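PDB 3H9P: putative triphosphoribosyl-dephospho-coA synthase from Archaeoglobus fulgidus DSM 4304, which is of unproven function but may bind ATP and form the triphosphoribosyl-dephospho-CoA precursor of a prosthetic group. Local coordinates for residues A[32-37]-A[84-89]; A[42-47]-A[99-104]; A[65-70]-A[152-157]. All blocks are in the same frame, centred on the assembly; numbering follows the deposited sequence.

From the N terminus, the turn between helices 24-33 and 36-46 comes first and pairs with the end of helix 76-88, so contact 1 (32-37 with 84-89) closes a loop of 46 residues. Contact 2 (42-47 with 99-104) starts inside that loop and ends beyond it, joining helices 36-46 and 92-105. Contact 3 (65-70 with 152-157) spans 81 residues, from the end of helix 58-68 to the start of helix 155-167. All three loops cross one another. Contacts 1 and 3 touch through R34 and S69, whereas contact 2 shares helix 36-46 with contact 1 but does not touch it, their centres about 17 Å apart.

Contact 1: A[32-37]-A[84-89]; sequences EKRIIG and RNRLRR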
# COMPACT_ATOMS: atom_id res chain seq x y z
N GLU A 32 2.97 -28.64 15.14
CA GLU A 32 3.74 -29.82 14.73
C GLU A 32 4.82 -29.53 13.67
O GLU A 32 5.98 -29.87 13.86
CB GLU A 32 2.78 -30.89 14.20
CG GLU A 32 3.45 -32.23 14.10
CD GLU A 32 2.72 -33.22 13.22
OE1 GLU A 32 2.07 -32.81 12.22
OE2 GLU A 32 2.83 -34.42 13.54
N LYS A 33 4.43 -28.92 12.55
CA LYS A 33 5.39 -28.73 11.45
C LYS A 33 6.19 -27.41 11.48
O LYS A 33 7.29 -27.35 10.95
CB LYS A 33 4.73 -28.90 10.07
CG LYS A 33 3.92 -30.20 9.87
CD LYS A 33 3.43 -30.26 8.43
CE LYS A 33 2.90 -31.64 8.08
NZ LYS A 33 1.51 -31.82 8.59
N ARG A 34 5.62 -26.36 12.07
CA ARG A 34 6.29 -25.05 12.24
C ARG A 34 6.41 -24.32 10.89
O ARG A 34 7.35 -23.57 10.65
CB ARG A 34 7.69 -25.21 12.86
CG ARG A 34 7.81 -26.24 13.95
CD ARG A 34 7.48 -25.67 15.29
NE ARG A 34 7.66 -26.65 16.37
CZ ARG A 34 7.83 -26.33 17.66
NH1 ARG A 34 7.86 -25.06 18.07
NH2 ARG A 34 7.98 -27.31 18.56
N ILE A 35 5.44 -24.56 10.04
CA ILE A 35 5.40 -24.12 8.66
C ILE A 35 4.61 -22.82 8.60
O ILE A 35 3.40 -22.86 8.63
CB ILE A 35 4.51 -25.15 7.94
CG1 ILE A 35 3.46 -25.67 9.00
CG2 ILE A 35 5.35 -26.26 7.30
CD1 ILE A 35 1.99 -25.82 8.55
N ILE A 36 5.25 -21.66 8.46
CA ILE A 36 4.48 -20.41 8.60
C ILE A 36 3.48 -20.18 7.45
O ILE A 36 2.27 -20.10 7.68
CB ILE A 36 5.35 -19.15 8.86
CG1 ILE A 36 6.29 -19.32 10.07
CG2 ILE A 36 4.45 -17.85 8.99
CD1 ILE A 36 5.65 -19.74 11.33
N GLY A 37 4.01 -20.04 6.23
CA GLY A 37 3.24 -19.78 5.02
C GLY A 37 2.09 -20.74 4.82
O GLY A 37 0.92 -20.32 4.73
N ARG A 84 9.63 -14.32 15.89
CA ARG A 84 10.43 -13.42 15.04
C ARG A 84 11.60 -14.18 14.41
O ARG A 84 11.88 -14.02 13.22
CB ARG A 84 10.95 -12.25 15.85
CG ARG A 84 11.87 -11.36 15.08
CD ARG A 84 12.29 -10.24 15.96
NE ARG A 84 12.42 -8.98 15.26
CZ ARG A 84 12.97 -7.90 15.81
NH1 ARG A 84 13.45 -7.93 17.06
NH2 ARG A 84 13.06 -6.77 15.09
N ASN A 85 12.29 -14.99 15.21
CA ASN A 85 13.39 -15.81 14.72
C ASN A 85 12.95 -16.83 13.65
O ASN A 85 13.58 -16.94 12.60
CB ASN A 85 14.08 -16.50 15.90
CG ASN A 85 14.91 -15.52 16.76
OD1 ASN A 85 15.36 -14.47 16.27
ND2 ASN A 85 15.12 -15.87 18.03
N ARG A 86 11.85 -17.53 13.89
CA ARG A 86 11.30 -18.38 12.85
C ARG A 86 10.90 -17.59 11.60
O ARG A 86 11.06 -18.08 10.49
CB ARG A 86 10.14 -19.24 13.37
CG ARG A 86 10.60 -20.39 14.21
CD ARG A 86 9.44 -21.39 14.55
NE ARG A 86 10.05 -22.59 15.14
CZ ARG A 86 10.30 -22.73 16.45
NH1 ARG A 86 9.95 -21.78 17.32
NH2 ARG A 86 10.90 -23.83 16.88
N LEU A 87 10.39 -16.38 11.78
CA LEU A 87 10.00 -15.55 10.62
C LEU A 87 11.19 -15.19 9.73
O LEU A 87 11.08 -15.19 8.49
CB LEU A 87 9.28 -14.27 11.10
CG LEU A 87 7.82 -14.49 11.49
CD1 LEU A 87 7.33 -13.34 12.40
CD2 LEU A 87 6.91 -14.64 10.27
N ARG A 88 12.31 -14.88 10.38
CA ARG A 88 13.56 -14.59 9.69
C ARG A 88 14.08 -15.84 8.97
O ARG A 88 14.81 -15.73 7.99
CB ARG A 88 14.64 -14.11 10.67
CG ARG A 88 14.35 -12.87 11.49
CD ARG A 88 15.53 -12.63 12.49
NE ARG A 88 15.47 -11.29 13.08
CZ ARG A 88 15.36 -11.00 14.38
NH1 ARG A 88 15.33 -11.96 15.30
NH2 ARG A 88 15.29 -9.72 14.76
N ARG A 89 13.77 -17.04 9.45
CA ARG A 89 14.30 -18.23 8.78
C ARG A 89 13.32 -18.79 7.75
O ARG A 89 13.52 -19.89 7.25
CB ARG A 89 14.66 -19.33 9.79
CG ARG A 89 15.86 -19.05 10.67
CD ARG A 89 15.82 -19.88 11.94
NE ARG A 89 16.72 -19.29 12.93
CZ ARG A 89 18.02 -19.55 13.03
NH1 ARG A 89 18.60 -20.45 12.23
NH2 ARG A 89 18.75 -18.92 13.95
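R34 with R86, and I36 with L87, join the turn between helices 24-33 and 36-46 to the last turn of helix 76-88 in this all-helical fold. Along the second segment, R86 comes first. Its extended chain carries the guanidinium to that of R34, and the two stack with centres 4.5 Å apart and planes inclined by 25°. R34 NH1 stands over one face of the R86 group, nearer the edge of the group than its middle, 3.5 Å from R86 NH2. Two like charges thus lie close, which the carboxylate of D72, salt-bridged to R34 NH1, probably offsets. R34 NH1 also donates to S69 O, and R86 NH1 makes a weak hydrogen bond to S70 OG. The bend of the R34 chain at chi2 (-87°) turns it so that its guanidinium lies over R86. A leucine in place of R86 would probably leave the R34 guanidinium without its stacking partner and S70 OG without this weak bond. One residue on, L87 turns its end to I36, and both also pack on P66 and L133. Here the touch is between methyl groups, I36 CG2 meeting L87 CD2 at 4.2 Å.

Contact 2: A[42-47]-A[99-104]; sequences RAVKES and LEAFRL
V44 and A101 form the close side of this helix-to-helix contact, while K45 and E100 face each other at its solvent edge. On the buried side the CA atoms of V44 and A101 come within 6.3 Å, consistent with the small side chain of A101. The two methyls of V44 divide the work. CG1, anti to the backbone N (chi1 170°), rests against the backbone at 3.7 Å from A101 O, and CG2 meets A101 CB at 4.0 Å. F61 of helix 58-68 packs against V44, F58 of the same helix against A101, and V40 and L41, one turn earlier on helix 36-46, also touch A101. The side chains here are apolar, and helix 58-68 covers them.

The outer side is looser. K45 and E100 both reach out on extended chains, yet K45 NZ stops 4.1 Å from E100 OE2, too far for a salt bridge. A water fills the role of intermediary: it donates to E100 OE2 at 2.6 Å and accepts from K45 NZ at 3.3 Å. The opposite charges are thus linked through solvent, and their attraction is likely to be modest.

At the end of helix 36-46, S47 turns its hydroxyl back to A43 O, which also receives the S47 backbone N-H; the two donors arrive from opposite faces of the carbonyl plane. The arrangement is helix-helix packing in an all-helical fold, apolar within and water-bridged between charges at the surface.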
# COMPACT_ATOMS: atom_id res chain seq x y z
N ARG A 42 -3.54 -22.64 5.08
CA ARG A 42 -4.44 -23.67 5.59
C ARG A 42 -5.47 -23.07 6.53
O ARG A 42 -6.68 -23.33 6.40
CB ARG A 42 -3.65 -24.77 6.29
CG ARG A 42 -3.32 -25.94 5.32
CD ARG A 42 -1.93 -26.55 5.48
NE ARG A 42 -1.62 -27.44 4.36
CZ ARG A 42 -1.87 -28.75 4.33
NH1 ARG A 42 -2.41 -29.37 5.37
NH2 ARG A 42 -1.55 -29.47 3.24
N ALA A 43 -5.00 -22.24 7.46
CA ALA A 43 -5.92 -21.60 8.39
C ALA A 43 -6.99 -20.87 7.62
O ALA A 43 -8.17 -20.97 7.95
CB ALA A 43 -5.18 -20.63 9.36
N VAL A 44 -6.57 -20.15 6.58
CA VAL A 44 -7.52 -19.34 5.82
C VAL A 44 -8.49 -20.21 5.06
O VAL A 44 -9.70 -19.97 5.08
CB VAL A 44 -6.79 -18.35 4.84
CG1 VAL A 44 -7.78 -17.71 3.88
CG2 VAL A 44 -6.04 -17.30 5.61
N LYS A 45 -7.97 -21.22 4.35
CA LYS A 45 -8.86 -22.12 3.63
C LYS A 45 -9.82 -22.79 4.62
O LYS A 45 -11.01 -22.91 4.35
CB LYS A 45 -8.07 -23.15 2.84
CG LYS A 45 -7.33 -22.58 1.65
CD LYS A 45 -6.63 -23.69 0.88
CE LYS A 45 -5.84 -23.17 -0.28
NZ LYS A 45 -5.50 -24.27 -1.23
N GLU A 46 -9.31 -23.17 5.78
CA GLU A 46 -10.11 -23.97 6.71
C GLU A 46 -11.30 -23.23 7.28
O GLU A 46 -12.43 -23.67 7.13
CB GLU A 46 -9.26 -24.55 7.83
CG GLU A 46 -8.79 -25.94 7.52
CD GLU A 46 -8.04 -26.61 8.66
OE1 GLU A 46 -8.32 -26.31 9.86
OE2 GLU A 46 -7.18 -27.46 8.33
N SER A 47 -11.03 -22.11 7.94
CA SER A 47 -12.07 -21.38 8.63
C SER A 47 -13.00 -20.66 7.65
O SER A 47 -13.84 -19.84 8.05
CB SER A 47 -11.44 -20.42 9.61
OG SER A 47 -10.68 -19.48 8.91
N LEU A 99 0.77 -14.66 0.33
CA LEU A 99 0.15 -13.90 -0.74
C LEU A 99 -1.10 -14.59 -1.34
O LEU A 99 -2.15 -13.97 -1.50
CB LEU A 99 1.19 -13.58 -1.82
CG LEU A 99 0.79 -12.63 -2.96
CD1 LEU A 99 0.10 -11.36 -2.42
CD2 LEU A 99 2.03 -12.23 -3.75
N GLU A 100 -0.98 -15.88 -1.65
CA GLU A 100 -2.15 -16.67 -2.02
C GLU A 100 -3.25 -16.69 -0.95
O GLU A 100 -4.42 -16.62 -1.27
CB GLU A 100 -1.73 -18.09 -2.37
CG GLU A 100 -2.90 -18.95 -2.83
CD GLU A 100 -2.52 -20.39 -3.00
OE1 GLU A 100 -1.30 -20.67 -3.10
OE2 GLU A 100 -3.45 -21.25 -3.04
N ALA A 101 -2.87 -16.75 0.33
CA ALA A 101 -3.86 -16.71 1.42
C ALA A 101 -4.63 -15.38 1.45
O ALA A 101 -5.86 -15.35 1.71
CB ALA A 101 -3.19 -17.00 2.81
N PHE A 102 -3.90 -14.31 1.16
CA PHE A 102 -4.44 -12.96 1.07
C PHE A 102 -5.45 -12.85 -0.05
O PHE A 102 -6.57 -12.36 0.17
CB PHE A 102 -3.29 -11.95 0.84
CG PHE A 102 -3.76 -10.53 0.63
CD1 PHE A 102 -3.99 -9.69 1.72
CD2 PHE A 102 -3.93 -10.02 -0.67
CE1 PHE A 102 -4.39 -8.34 1.54
CE2 PHE A 102 -4.35 -8.68 -0.87
CZ PHE A 102 -4.58 -7.84 0.23
N ARG A 103 -5.07 -13.32 -1.24
CA ARG A 103 -5.98 -13.23 -2.38
C ARG A 103 -7.25 -14.06 -2.14
O ARG A 103 -8.33 -13.67 -2.55
CB ARG A 103 -5.29 -13.63 -3.67
N LEU A 104 -7.13 -15.19 -1.45
CA LEU A 104 -8.29 -16.01 -1.16
C LEU A 104 -9.14 -15.34 -0.08
O LEU A 104 -10.35 -15.43 -0.10
CB LEU A 104 -7.86 -17.41 -0.75
O HOH W 1 -2.65 -23.70 -2.73

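Contact 3: A[65-70]-A[152-157]; sequences VPLISS and DGFKIS
L67 CD2 sits almost exactly over the middle of the F154 ring, 3.5 Å from its centroid and only 4° off the ring normal, in a CH-pi contact. The methyl is nearly equidistant from all six ring carbons. P66 CB meets the same ring obliquely, 4.0 Å from F154 CZ. The ring is delivered from an unusual backbone: F154 holds the N-cap position of helix 155-167 with positive phi, and G153 before it also has positive phi. The F154 side chain leaves with CG anti to the carbonyl carbon (chi1 -70°), which carries the ring across to helix 58-68. Beside it, D152 OD1 accepts from K155 N at 3.1 Å in an Asx motif at the start of the helix, the almost straight bond (177°) meeting the carboxylate from above its plane. Within 65-70, S69 OG donates to P66 O at 2.8 Å. F241 of helix 230-246 also packs on L67. No hydrogen bond crosses between the two segments; dispersion and the CH-pi term hold this buried junction together, and the polar bonds shape the chain on its flanks.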
# COMPACT_ATOMS: atom_id res chain seq x y z
N VAL A 65 -0.33 -17.50 13.45
CA VAL A 65 0.42 -18.64 13.01
C VAL A 65 1.91 -18.57 13.41
O VAL A 65 2.47 -19.57 13.87
CB VAL A 65 0.14 -18.91 11.48
CG1 VAL A 65 1.10 -19.86 10.90
CG2 VAL A 65 -1.30 -19.40 11.32
N PRO A 66 2.57 -17.41 13.26
CA PRO A 66 3.98 -17.40 13.71
C PRO A 66 4.16 -17.61 15.22
O PRO A 66 5.16 -18.21 15.62
CB PRO A 66 4.47 -16.01 13.33
CG PRO A 66 3.63 -15.61 12.23
CD PRO A 66 2.25 -16.17 12.54
N LEU A 67 3.21 -17.10 16.03
CA LEU A 67 3.27 -17.34 17.47
C LEU A 67 2.98 -18.79 17.79
O LEU A 67 3.64 -19.36 18.64
CB LEU A 67 2.29 -16.44 18.24
CG LEU A 67 2.42 -14.94 17.96
CD1 LEU A 67 1.19 -14.18 18.50
CD2 LEU A 67 3.75 -14.35 18.37
N ILE A 68 2.01 -19.39 17.10
CA ILE A 68 1.70 -20.78 17.32
C ILE A 68 2.86 -21.71 16.90
O ILE A 68 3.07 -22.76 17.49
CB ILE A 68 0.36 -21.17 16.70
CG1 ILE A 68 -0.75 -20.37 17.43
CG2 ILE A 68 0.15 -22.73 16.85
CD1 ILE A 68 -2.13 -20.30 16.76
N SER A 69 3.63 -21.29 15.91
CA SER A 69 4.74 -22.11 15.43
C SER A 69 5.81 -22.18 16.49
O SER A 69 6.63 -23.08 16.47
CB SER A 69 5.33 -21.55 14.13
OG SER A 69 6.19 -20.47 14.41
N SER A 70 5.77 -21.23 17.43
CA SER A 70 6.71 -21.18 18.56
C SER A 70 6.01 -21.40 19.92
O SER A 70 6.50 -20.93 20.95
CB SER A 70 7.40 -19.81 18.58
OG SER A 70 7.91 -19.49 17.30
N ASP A 152 9.15 -6.65 14.26
CA ASP A 152 9.77 -6.07 15.43
C ASP A 152 9.51 -6.88 16.66
O ASP A 152 9.53 -6.34 17.74
CB ASP A 152 9.23 -4.64 15.69
CG ASP A 152 7.70 -4.62 16.12
OD1 ASP A 152 7.06 -5.65 16.55
OD2 ASP A 152 7.14 -3.52 16.01
N GLY A 153 9.19 -8.16 16.52
CA GLY A 153 8.95 -8.99 17.68
C GLY A 153 7.57 -8.87 18.32
O GLY A 153 7.42 -9.13 19.50
N PHE A 154 6.56 -8.46 17.57
CA PHE A 154 5.20 -8.47 18.13
C PHE A 154 5.01 -7.49 19.31
O PHE A 154 4.36 -7.81 20.30
CB PHE A 154 4.77 -9.91 18.52
CG PHE A 154 4.54 -10.81 17.33
CD1 PHE A 154 3.26 -10.90 16.76
CD2 PHE A 154 5.58 -11.53 16.79
CE1 PHE A 154 3.05 -11.68 15.66
CE2 PHE A 154 5.37 -12.34 15.68
CZ PHE A 154 4.09 -12.42 15.10
N LYS A 155 5.56 -6.30 19.19
CA LYS A 155 5.49 -5.30 20.28
C LYS A 155 4.05 -4.88 20.67
O LYS A 155 3.76 -4.73 21.85
CB LYS A 155 6.37 -4.11 19.98
CG LYS A 155 7.86 -4.42 20.27
CD LYS A 155 8.80 -3.60 19.39
CE LYS A 155 8.90 -2.13 19.80
NZ LYS A 155 9.59 -1.28 18.75
N ILE A 156 3.17 -4.69 19.71
CA ILE A 156 1.78 -4.39 20.06
C ILE A 156 1.08 -5.54 20.81
O ILE A 156 0.40 -5.32 21.81
CB ILE A 156 0.99 -3.96 18.82
CG1 ILE A 156 1.65 -2.69 18.24
CG2 ILE A 156 -0.46 -3.68 19.19
CD1 ILE A 156 1.39 -2.42 16.71
N SER A 157 1.29 -6.77 20.38
CA SER A 157 0.66 -7.90 21.00
C SER A 157 1.07 -8.10 22.45
O SER A 157 0.24 -8.43 23.30
CB SER A 157 0.97 -9.17 20.18
OG SER A 157 0.48 -8.99 18.86